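Local coordinates for protein gamma-glutamylcyclotransferase (Homo sapiens, PDB 3CRY) that catalyses the release of 5-oxoproline from gamma-glutamyl dipeptides and may contribute to glutathione homeostasis, works as a homodimer and can induce cytochrome c release from mitochondria, at residues Lys50-Asn55 / Thr128-Ala133; Ser136-Lys141 / Asn166-Lys171. The protein carries 1 engineered substitution. All blocks are in the same frame, centred on the assembly; numbering follows the deposited sequence.

Contact 1. Residues Lys50-Asn55 / Thr128-Ala133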
ATOM      1  N   LYS A  50      -6.113   3.290 -10.741  1.00  8.35           N
ATOM      2  CA  LYS A  50      -6.355   2.583 -12.007  1.00  9.82           C
ATOM      3  C   LYS A  50      -6.214   1.083 -11.780  1.00  8.51           C
ATOM      4  O   LYS A  50      -5.318   0.644 -11.033  1.00  8.75           O
ATOM      5  CB  LYS A  50      -5.358   3.053 -13.074  1.00  9.97           C
ATOM      6  CG  LYS A  50      -5.500   2.382 -14.433  1.00 12.08           C
ATOM      7  CD  LYS A  50      -4.451   2.926 -15.426  1.00 14.80           C
ATOM      8  CE  LYS A  50      -4.633   2.341 -16.826  1.00 20.39           C
ATOM      9  NZ  LYS A  50      -5.684   3.083 -17.577  1.00 25.90           N
ATOM     10  N   LEU A  51      -7.078   0.302 -12.426  1.00  7.64           N
ATOM     11  CA  LEU A  51      -7.055  -1.161 -12.330  1.00  7.31           C
ATOM     12  C   LEU A  51      -5.994  -1.745 -13.282  1.00  7.44           C
ATOM     13  O   LEU A  51      -5.855  -1.296 -14.430  1.00  7.56           O
ATOM     14  CB  LEU A  51      -8.453  -1.707 -12.701  1.00  7.39           C
ATOM     15  CG  LEU A  51      -8.692  -3.220 -12.612  1.00  8.37           C
ATOM     16  CD1 LEU A  51      -8.741  -3.687 -11.170  1.00  9.49           C
ATOM     17  CD2 LEU A  51      -9.984  -3.578 -13.323  1.00  8.45           C
ATOM     18  N   ASP A  52      -5.254  -2.754 -12.827  1.00  6.75           N
ATOM     19  CA  ASP A  52      -4.263  -3.422 -13.667  1.00  6.44           C
ATOM     20  C   ASP A  52      -4.310  -4.911 -13.299  1.00  6.31           C
ATOM     21  O   ASP A  52      -5.008  -5.308 -12.344  1.00  6.35           O
ATOM     22  CB  ASP A  52      -2.858  -2.837 -13.438  1.00  6.03           C
ATOM     23  CG  ASP A  52      -1.851  -3.216 -14.521  1.00  9.15           C
ATOM     24  OD1 ASP A  52      -2.220  -3.745 -15.602  1.00 10.79           O
ATOM     25  OD2 ASP A  52      -0.649  -2.990 -14.263  1.00 10.21           O
ATOM     26  N   PHE A  53      -3.619  -5.733 -14.088  1.00  6.20           N
ATOM     27  CA  PHE A  53      -3.484  -7.173 -13.805  1.00  6.07           C
ATOM     28  C   PHE A  53      -2.037  -7.575 -13.942  1.00  6.20           C
ATOM     29  O   PHE A  53      -1.343  -7.105 -14.841  1.00  7.05           O
ATOM     30  CB  PHE A  53      -4.374  -8.035 -14.744  1.00  5.82           C
ATOM     31  CG  PHE A  53      -5.847  -7.748 -14.591  1.00  5.15           C
ATOM     32  CD1 PHE A  53      -6.420  -6.630 -15.213  1.00  5.31           C
ATOM     33  CD2 PHE A  53      -6.646  -8.535 -13.760  1.00  5.75           C
ATOM     34  CE1 PHE A  53      -7.776  -6.328 -15.039  1.00  6.77           C
ATOM     35  CE2 PHE A  53      -8.020  -8.259 -13.592  1.00  5.08           C
ATOM     36  CZ  PHE A  53      -8.588  -7.145 -14.232  1.00  6.21           C
ATOM     37  N   GLY A  54      -1.581  -8.445 -13.047  1.00  6.72           N
ATOM     38  CA  GLY A  54      -0.199  -8.885 -13.141  1.00  7.64           C
ATOM     39  C   GLY A  54       0.175 -10.099 -12.339  1.00  7.67           C
ATOM     40  O   GLY A  54      -0.651 -10.698 -11.635  1.00  7.40           O
ATOM     41  N   ASN A  55       1.453 -10.427 -12.459  1.00  7.70           N
ATOM     42  CA  ASN A  55       2.071 -11.556 -11.789  1.00  8.78           C
ATOM     43  C   ASN A  55       2.910 -11.002 -10.649  1.00  9.44           C
ATOM     44  O   ASN A  55       3.988 -10.431 -10.873  1.00  9.36           O
ATOM     45  CB  ASN A  55       2.943 -12.319 -12.791  1.00  9.07           C
ATOM     46  CG  ASN A  55       2.121 -12.957 -13.904  1.00 10.98           C
ATOM     47  OD1 ASN A  55       0.961 -13.321 -13.697  1.00 11.19           O
ATOM     48  ND2 ASN A  55       2.711 -13.068 -15.104  1.00 11.85           N
ATOM     49  N   THR A 128       2.858  -4.522  -4.738  1.00  7.90           N
ATOM     50  CA  THR A 128       3.942  -3.532  -4.750  1.00  7.75           C
ATOM     51  C   THR A 128       5.116  -3.901  -5.654  1.00  7.99           C
ATOM     52  O   THR A 128       5.987  -3.053  -5.915  1.00  9.50           O
ATOM     53  CB  THR A 128       4.510  -3.272  -3.331  1.00  7.62           C
ATOM     54  OG1 THR A 128       5.135  -4.464  -2.835  1.00  7.01           O
ATOM     55  CG2 THR A 128       3.407  -2.852  -2.355  1.00  7.45           C
ATOM     56  N   ASN A 129       5.139  -5.153  -6.124  1.00  8.04           N
ATOM     57  CA  ASN A 129       6.229  -5.639  -6.940  1.00  8.45           C
ATOM     58  C   ASN A 129       5.638  -6.676  -7.878  1.00  8.93           C
ATOM     59  O   ASN A 129       5.390  -7.811  -7.481  1.00  9.14           O
ATOM     60  CB  ASN A 129       7.324  -6.262  -6.031  1.00  8.70           C
ATOM     61  CG  ASN A 129       8.561  -6.677  -6.803  1.00 11.40           C
ATOM     62  OD1 ASN A 129       8.576  -6.635  -8.043  1.00 12.91           O
ATOM     63  ND2 ASN A 129       9.605  -7.084  -6.088  1.00 10.98           N
ATOM     64  N   TYR A 130       5.337  -6.262  -9.108  1.00  8.61           N
ATOM     65  CA  TYR A 130       4.704  -7.206 -10.052  1.00  9.07           C
ATOM     66  C   TYR A 130       5.042  -6.921 -11.500  1.00  9.70           C
ATOM     67  O   TYR A 130       5.520  -5.840 -11.823  1.00  9.79           O
ATOM     68  CB  TYR A 130       3.169  -7.201  -9.877  1.00  9.65           C
ATOM     69  CG  TYR A 130       2.447  -5.952 -10.406  1.00 10.34           C
ATOM     70  CD1 TYR A 130       2.373  -4.768  -9.652  1.00 12.51           C
ATOM     71  CD2 TYR A 130       1.825  -5.966 -11.656  1.00 10.46           C
ATOM     72  CE1 TYR A 130       1.696  -3.621 -10.152  1.00  9.58           C
ATOM     73  CE2 TYR A 130       1.161  -4.827 -12.165  1.00 10.18           C
ATOM     74  CZ  TYR A 130       1.104  -3.660 -11.410  1.00 10.46           C
ATOM     75  OH  TYR A 130       0.429  -2.556 -11.917  1.00 11.40           O
ATOM     76  N   GLU A 131       4.764  -7.902 -12.363  1.00 10.14           N
ATOM     77  CA  GLU A 131       4.901  -7.743 -13.825  1.00 12.73           C
ATOM     78  C   GLU A 131       3.502  -7.775 -14.451  1.00 11.36           C
ATOM     79  O   GLU A 131       2.746  -8.719 -14.203  1.00 11.24           O
ATOM     80  CB  GLU A 131       5.789  -8.857 -14.400  1.00 13.06           C
ATOM     81  CG  GLU A 131       7.289  -8.740 -14.019  1.00 16.75           C
ATOM     82  CD  GLU A 131       8.080 -10.059 -14.140  1.00 18.26           C
ATOM     83  OE1 GLU A 131       7.579 -11.038 -14.749  1.00 24.93           O
ATOM     84  OE2 GLU A 131       9.221 -10.112 -13.624  1.00 24.57           O
ATOM     85  N   SER A 132       3.155  -6.733 -15.219  1.00 11.35           N
ATOM     86  CA  SER A 132       1.834  -6.630 -15.819  0.50 11.44           C
ATOM     87  C   SER A 132       1.591  -7.822 -16.750  1.00 10.82           C
ATOM     88  O   SER A 132       2.485  -8.225 -17.500  1.00 11.64           O
ATOM     89  CB  SER A 132       1.682  -5.306 -16.562  0.50 11.50           C
ATOM     90  OG  SER A 132       0.317  -5.000 -16.762  0.50 13.17           O
ATOM     91  N   ALA A 133       0.390  -8.408 -16.672  1.00 10.49           N
ATOM     92  CA  ALA A 133       0.032  -9.587 -17.481  1.00  9.35           C
ATOM     93  C   ALA A 133      -1.481  -9.750 -17.515  1.00  9.42           C
ATOM     94  O   ALA A 133      -2.150  -9.583 -16.482  1.00  7.38           O
ATOM     95  CB  ALA A 133       0.682 -10.849 -16.954  1.00  9.06           C
TER
HETATM   96  O   HOH W   1      -2.308  -6.236 -17.470  1.00 24.05           O
HETATM   97  O   HOH W   2       5.495 -12.079 -15.523  1.00 26.06           O
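Asp52 and Tyr130 meet across two antiparallel strands of a three-stranded sheet in which 49-56 lies between 68-74 and 130-132. Tyr130 OH donates to Asp52 OD2 over 2.6 Å, and OD2 receives it on its anti lone pair, away from OD1. OD2 lies at the ring edge, in its plane, while the carboxylate plane is turned 68° from the ring. Tyr130 CG sits between its own backbone N and carbonyl carbon (chi1 73°), and CD2 of the ring packs 3.8 Å from Gly54 CA. A weak bond from Phe53 N to Asp52 OD1 helps fix the turn of the carboxylate. In one of its two conformers, Ser132 places OG near the same carboxylate.

The backbones are joined by the hydrogen-bonded pair Asn55-Glu131, where N and O of both residues are used, and by Ala133 N, which donates to Phe53 O at 2.8 Å. Between these bonds Gly54 and Ser132 form the non-hydrogen-bonded pair, their CA atoms 4.0 Å apart. Gly54 CA also comes to 3.1 Å from Glu131 O.

Further out, Thr70 and Phe72 of strand 68-74 pack on Tyr130, and the Phe53 ring leads away from strand 130-132 to Tyr139 and Ile143 of helix 137-149. Thr128 and Asn129 bond to Gln73 of the second subunit, placing the loop that leads into strand 130-132 at the dimer interface. On the side of Asn55 and Glu131, a water accepts from Asn55 ND2 and donates to Glu131 OE1, while Ala133 CB rests 3.5 Å from Asn55 ND2.

Contact 2. Residues Ser136-Lys141 / Asn166-Lys171. With ACT (acetate ion), chain C.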
ATOM      1  N   SER A 136      -6.651 -14.463 -16.957  1.00  6.10           N
ATOM      2  CA  SER A 136      -7.271 -15.603 -17.665  1.00  6.79           C
ATOM      3  C   SER A 136      -8.753 -15.324 -17.990  1.00  7.01           C
ATOM      4  O   SER A 136      -9.405 -14.508 -17.332  1.00  6.58           O
ATOM      5  CB  SER A 136      -7.159 -16.883 -16.831  1.00  6.84           C
ATOM      6  OG  SER A 136      -7.968 -16.754 -15.668  1.00  5.94           O
ATOM      7  N   PRO A 137      -9.298 -15.998 -19.021  1.00  7.17           N
ATOM      8  CA  PRO A 137     -10.739 -15.857 -19.243  1.00  6.68           C
ATOM      9  C   PRO A 137     -11.590 -16.175 -18.010  1.00  6.98           C
ATOM     10  O   PRO A 137     -12.573 -15.468 -17.741  1.00  7.49           O
ATOM     11  CB  PRO A 137     -11.018 -16.834 -20.409  1.00  7.92           C
ATOM     12  CG  PRO A 137      -9.689 -16.839 -21.185  1.00  6.41           C
ATOM     13  CD  PRO A 137      -8.633 -16.802 -20.071  1.00  7.43           C
ATOM     14  N   GLN A 138     -11.215 -17.205 -17.260  1.00  7.19           N
ATOM     15  CA  GLN A 138     -11.963 -17.594 -16.063  1.00  7.09           C
ATOM     16  C   GLN A 138     -11.980 -16.489 -14.998  1.00  7.18           C
ATOM     17  O   GLN A 138     -13.042 -16.152 -14.436  1.00  6.93           O
ATOM     18  CB  GLN A 138     -11.425 -18.919 -15.524  1.00  8.46           C
ATOM     19  CG  GLN A 138     -11.539 -20.089 -16.562  1.00 11.13           C
ATOM     20  CD  GLN A 138     -10.306 -20.207 -17.483  1.00 13.58           C
ATOM     21  OE1 GLN A 138      -9.523 -19.277 -17.601  1.00 16.30           O
ATOM     22  NE2 GLN A 138     -10.122 -21.385 -18.107  1.00 18.58           N
ATOM     23  N   TYR A 139     -10.822 -15.887 -14.768  1.00  6.16           N
ATOM     24  CA  TYR A 139     -10.737 -14.798 -13.788  1.00  6.40           C
ATOM     25  C   TYR A 139     -11.531 -13.579 -14.250  1.00  5.82           C
ATOM     26  O   TYR A 139     -12.302 -12.999 -13.470  1.00  6.21           O
ATOM     27  CB  TYR A 139      -9.272 -14.453 -13.559  1.00  6.64           C
ATOM     28  CG  TYR A 139      -8.973 -13.495 -12.436  1.00  6.05           C
ATOM     29  CD1 TYR A 139      -9.231 -13.838 -11.104  1.00  7.97           C
ATOM     30  CD2 TYR A 139      -8.344 -12.268 -12.712  1.00  6.75           C
ATOM     31  CE1 TYR A 139      -8.896 -12.967 -10.062  1.00  7.43           C
ATOM     32  CE2 TYR A 139      -8.017 -11.384 -11.688  1.00  6.96           C
ATOM     33  CZ  TYR A 139      -8.294 -11.753 -10.353  1.00  7.42           C
ATOM     34  OH  TYR A 139      -7.969 -10.894  -9.314  1.00  8.18           O
ATOM     35  N   LYS A 140     -11.389 -13.202 -15.519  1.00  6.11           N
ATOM     36  CA  LYS A 140     -12.211 -12.124 -16.080  1.00  6.08           C
ATOM     37  C   LYS A 140     -13.710 -12.410 -15.900  1.00  6.74           C
ATOM     38  O   LYS A 140     -14.476 -11.521 -15.511  1.00  7.27           O
ATOM     39  CB  LYS A 140     -11.845 -11.892 -17.562  1.00  6.28           C
ATOM     40  CG  LYS A 140     -12.721 -10.846 -18.196  1.00  7.19           C
ATOM     41  CD  LYS A 140     -12.446 -10.623 -19.673  1.00  6.25           C
ATOM     42  CE  LYS A 140     -13.510  -9.669 -20.228  1.00  6.85           C
ATOM     43  NZ  LYS A 140     -13.343  -9.418 -21.695  1.00  6.54           N
ATOM     44  N   LYS A 141     -14.134 -13.635 -16.218  1.00  6.38           N
ATOM     45  CA  LYS A 141     -15.536 -14.001 -16.117  0.50  7.44           C
ATOM     46  C   LYS A 141     -16.061 -13.789 -14.701  1.00  7.17           C
ATOM     47  O   LYS A 141     -17.123 -13.193 -14.510  1.00  7.13           O
ATOM     48  CB  LYS A 141     -15.755 -15.440 -16.583  0.50  7.63           C
ATOM     49  CG  LYS A 141     -15.813 -15.575 -18.102  0.50  8.14           C
ATOM     50  CD  LYS A 141     -15.977 -17.032 -18.537  0.50 10.05           C
ATOM     51  CE  LYS A 141     -16.255 -17.145 -20.028  0.50 13.03           C
ATOM     52  NZ  LYS A 141     -15.008 -17.105 -20.812  0.50 13.53           N
ATOM     53  N   ASN A 166      -5.842 -13.391 -21.450  1.00  9.26           N
ATOM     54  CA  ASN A 166      -4.881 -14.258 -22.104  1.00  9.51           C
ATOM     55  C   ASN A 166      -5.607 -15.409 -22.818  1.00 10.39           C
ATOM     56  O   ASN A 166      -6.829 -15.428 -22.884  1.00 10.12           O
ATOM     57  CB  ASN A 166      -3.795 -14.746 -21.134  1.00  9.52           C
ATOM     58  CG  ASN A 166      -4.300 -15.745 -20.089  1.00  8.78           C
ATOM     59  OD1 ASN A 166      -5.310 -16.433 -20.258  1.00  9.30           O
ATOM     60  ND2 ASN A 166      -3.566 -15.835 -19.004  1.00  9.99           N
ATOM     61  N   ASP A 167      -4.852 -16.368 -23.337  1.00 12.15           N
ATOM     62  CA  ASP A 167      -5.465 -17.484 -24.074  1.00 13.34           C
ATOM     63  C   ASP A 167      -5.500 -18.800 -23.275  1.00 13.64           C
ATOM     64  O   ASP A 167      -5.470 -19.908 -23.856  1.00 14.11           O
ATOM     65  CB  ASP A 167      -4.759 -17.657 -25.440  1.00 14.99           C
ATOM     66  CG  ASP A 167      -3.326 -18.129 -25.287  1.00 15.91           C
ATOM     67  OD1 ASP A 167      -2.817 -18.110 -24.143  1.00 17.05           O
ATOM     68  OD2 ASP A 167      -2.700 -18.531 -26.311  1.00 20.84           O
ATOM     69  N   TYR A 168      -5.585 -18.709 -21.940  1.00 12.74           N
ATOM     70  CA  TYR A 168      -5.691 -19.916 -21.118  1.00 10.99           C
ATOM     71  C   TYR A 168      -7.031 -20.634 -21.301  1.00 10.92           C
ATOM     72  O   TYR A 168      -8.082 -20.114 -20.915  1.00 10.12           O
ATOM     73  CB  TYR A 168      -5.472 -19.630 -19.616  1.00 11.10           C
ATOM     74  CG  TYR A 168      -5.417 -20.902 -18.807  1.00 11.51           C
ATOM     75  CD1 TYR A 168      -4.260 -21.704 -18.812  1.00 10.57           C
ATOM     76  CD2 TYR A 168      -6.517 -21.326 -18.049  1.00 10.26           C
ATOM     77  CE1 TYR A 168      -4.211 -22.899 -18.088  1.00 11.40           C
ATOM     78  CE2 TYR A 168      -6.475 -22.504 -17.319  1.00 10.57           C
ATOM     79  CZ  TYR A 168      -5.329 -23.293 -17.338  1.00 11.44           C
ATOM     80  OH  TYR A 168      -5.302 -24.464 -16.612  1.00 12.60           O
ATOM     81  N   THR A 169      -6.995 -21.843 -21.846  1.00  9.24           N
ATOM     82  CA  THR A 169      -8.221 -22.626 -22.025  1.00 10.76           C
ATOM     83  C   THR A 169      -8.077 -24.003 -21.363  1.00 11.23           C
ATOM     84  O   THR A 169      -8.819 -24.951 -21.678  1.00 12.21           O
ATOM     85  CB  THR A 169      -8.566 -22.785 -23.527  1.00 10.63           C
ATOM     86  OG1 THR A 169      -7.460 -23.423 -24.194  1.00  9.50           O
ATOM     87  CG2 THR A 169      -8.808 -21.435 -24.177  1.00 12.05           C
ATOM     88  N   GLY A 170      -7.100 -24.105 -20.459  1.00 12.51           N
ATOM     89  CA  GLY A 170      -6.863 -25.331 -19.720  1.00 14.50           C
ATOM     90  C   GLY A 170      -7.875 -25.529 -18.605  1.00 16.61           C
ATOM     91  O   GLY A 170      -8.839 -24.771 -18.475  1.00 15.91           O
ATOM     92  N   LYS A 171      -7.630 -26.575 -17.816  1.00 18.86           N
ATOM     93  CA  LYS A 171      -8.361 -26.883 -16.586  1.00 21.10           C
ATOM     94  C   LYS A 171      -8.288 -25.760 -15.540  1.00 21.80           C
ATOM     95  O   LYS A 171      -7.231 -25.175 -15.333  1.00 22.16           O
ATOM     96  CB  LYS A 171      -7.711 -28.133 -15.971  1.00 21.55           C
ATOM     97  CG  LYS A 171      -8.310 -29.456 -16.386  1.00 24.05           C
ATOM     98  CD  LYS A 171      -8.917 -30.132 -15.171  1.00 27.28           C
ATOM     99  CE  LYS A 171     -10.384 -30.452 -15.398  1.00 30.33           C
ATOM    100  NZ  LYS A 171     -11.087 -30.681 -14.112  1.00 31.25           N
TER
HETATM  101  C   ACT C 189      -8.265 -11.236  -5.946  1.00 25.11           C
HETATM  102  O   ACT C 189      -8.903 -11.248  -7.030  1.00 23.42           O
HETATM  103  OXT ACT C 189      -8.919 -10.877  -4.926  1.00 25.85           O
HETATM  104  CH3 ACT C 189      -6.807 -11.619  -5.846  1.00 24.41           C
HETATM  105  O   HOH W   3     -11.732 -23.674 -18.583  1.00 53.67           O
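Pro137, in the first turn of helix 137-149, presses its CD against Asn166 OD1 at 3.3 Å, the closest approach between 136-141 and the loop 166-171. The two side chains cross at about a right angle. On this tight side, OD1 also lies 3.4 Å from Ser136 CA, and Pro137 CD packs against Tyr168 O and CB. No direct hydrogen bond joins the segments here; the polar atoms are bonded within each segment or to residues 64-65. Asn166 OD1 accepts from Tyr168 N at 2.8 Å, with the donor 50° out of the amide carbonyl plane, closing an Asx turn, while Asn166 ND2 is held by His65 O. Ser136 OG, set between its backbone N and carbonyl carbon (chi1 67°), accepts from Tyr139 N as the N-cap of the helix and is also bonded to Trp64 O.

The other side is looser. Gln138, its chain bent at chi2 (89°), brings its amide to the edge of the Tyr168 ring, with NE2 3.6 Å from CD2. A water that accepts from Gln138 NE2 lies 3.1 Å from the O of exposed Gly170. The loop folds around its own tyrosine: Gly170 N sits 3.5 Å above the Tyr168 ring plane, over its centre. His65 stacks on Tyr168 as well.

Past the cap, Tyr139 OH donates to acetate O in a very short bond of 2.5 Å. Ser24 OG holds the same acetate, probably a crystallisation component. Tyr139 and Ser24 are both inferred substrate-binding residues, and the capped helix start carrying Tyr139 thus forms part of the probable substrate pocket of gamma-glutamylcyclotransferase.

The two contacts follow one another along the chain: contact 1 closes at strand 130-132 before contact 2 opens at the start of helix 137-149, the next regular element. Their centres lie about 17 Å apart, and they touch where Phe53 CE2 packs 3.7 Å from Tyr139 CE2. Contact 1 joins the outer strand 130-132 of the three-stranded sheet to its central strand 49-56; contact 2 sets the loop between helices 154-161 and 174-181 against the N-terminal turn of helix 137-149. Phe53 thus connects the sheet, which reaches the second subunit, with a tyrosine of the probable substrate site, whose hydroxyl also bonds to Ala69 N on strand 68-74.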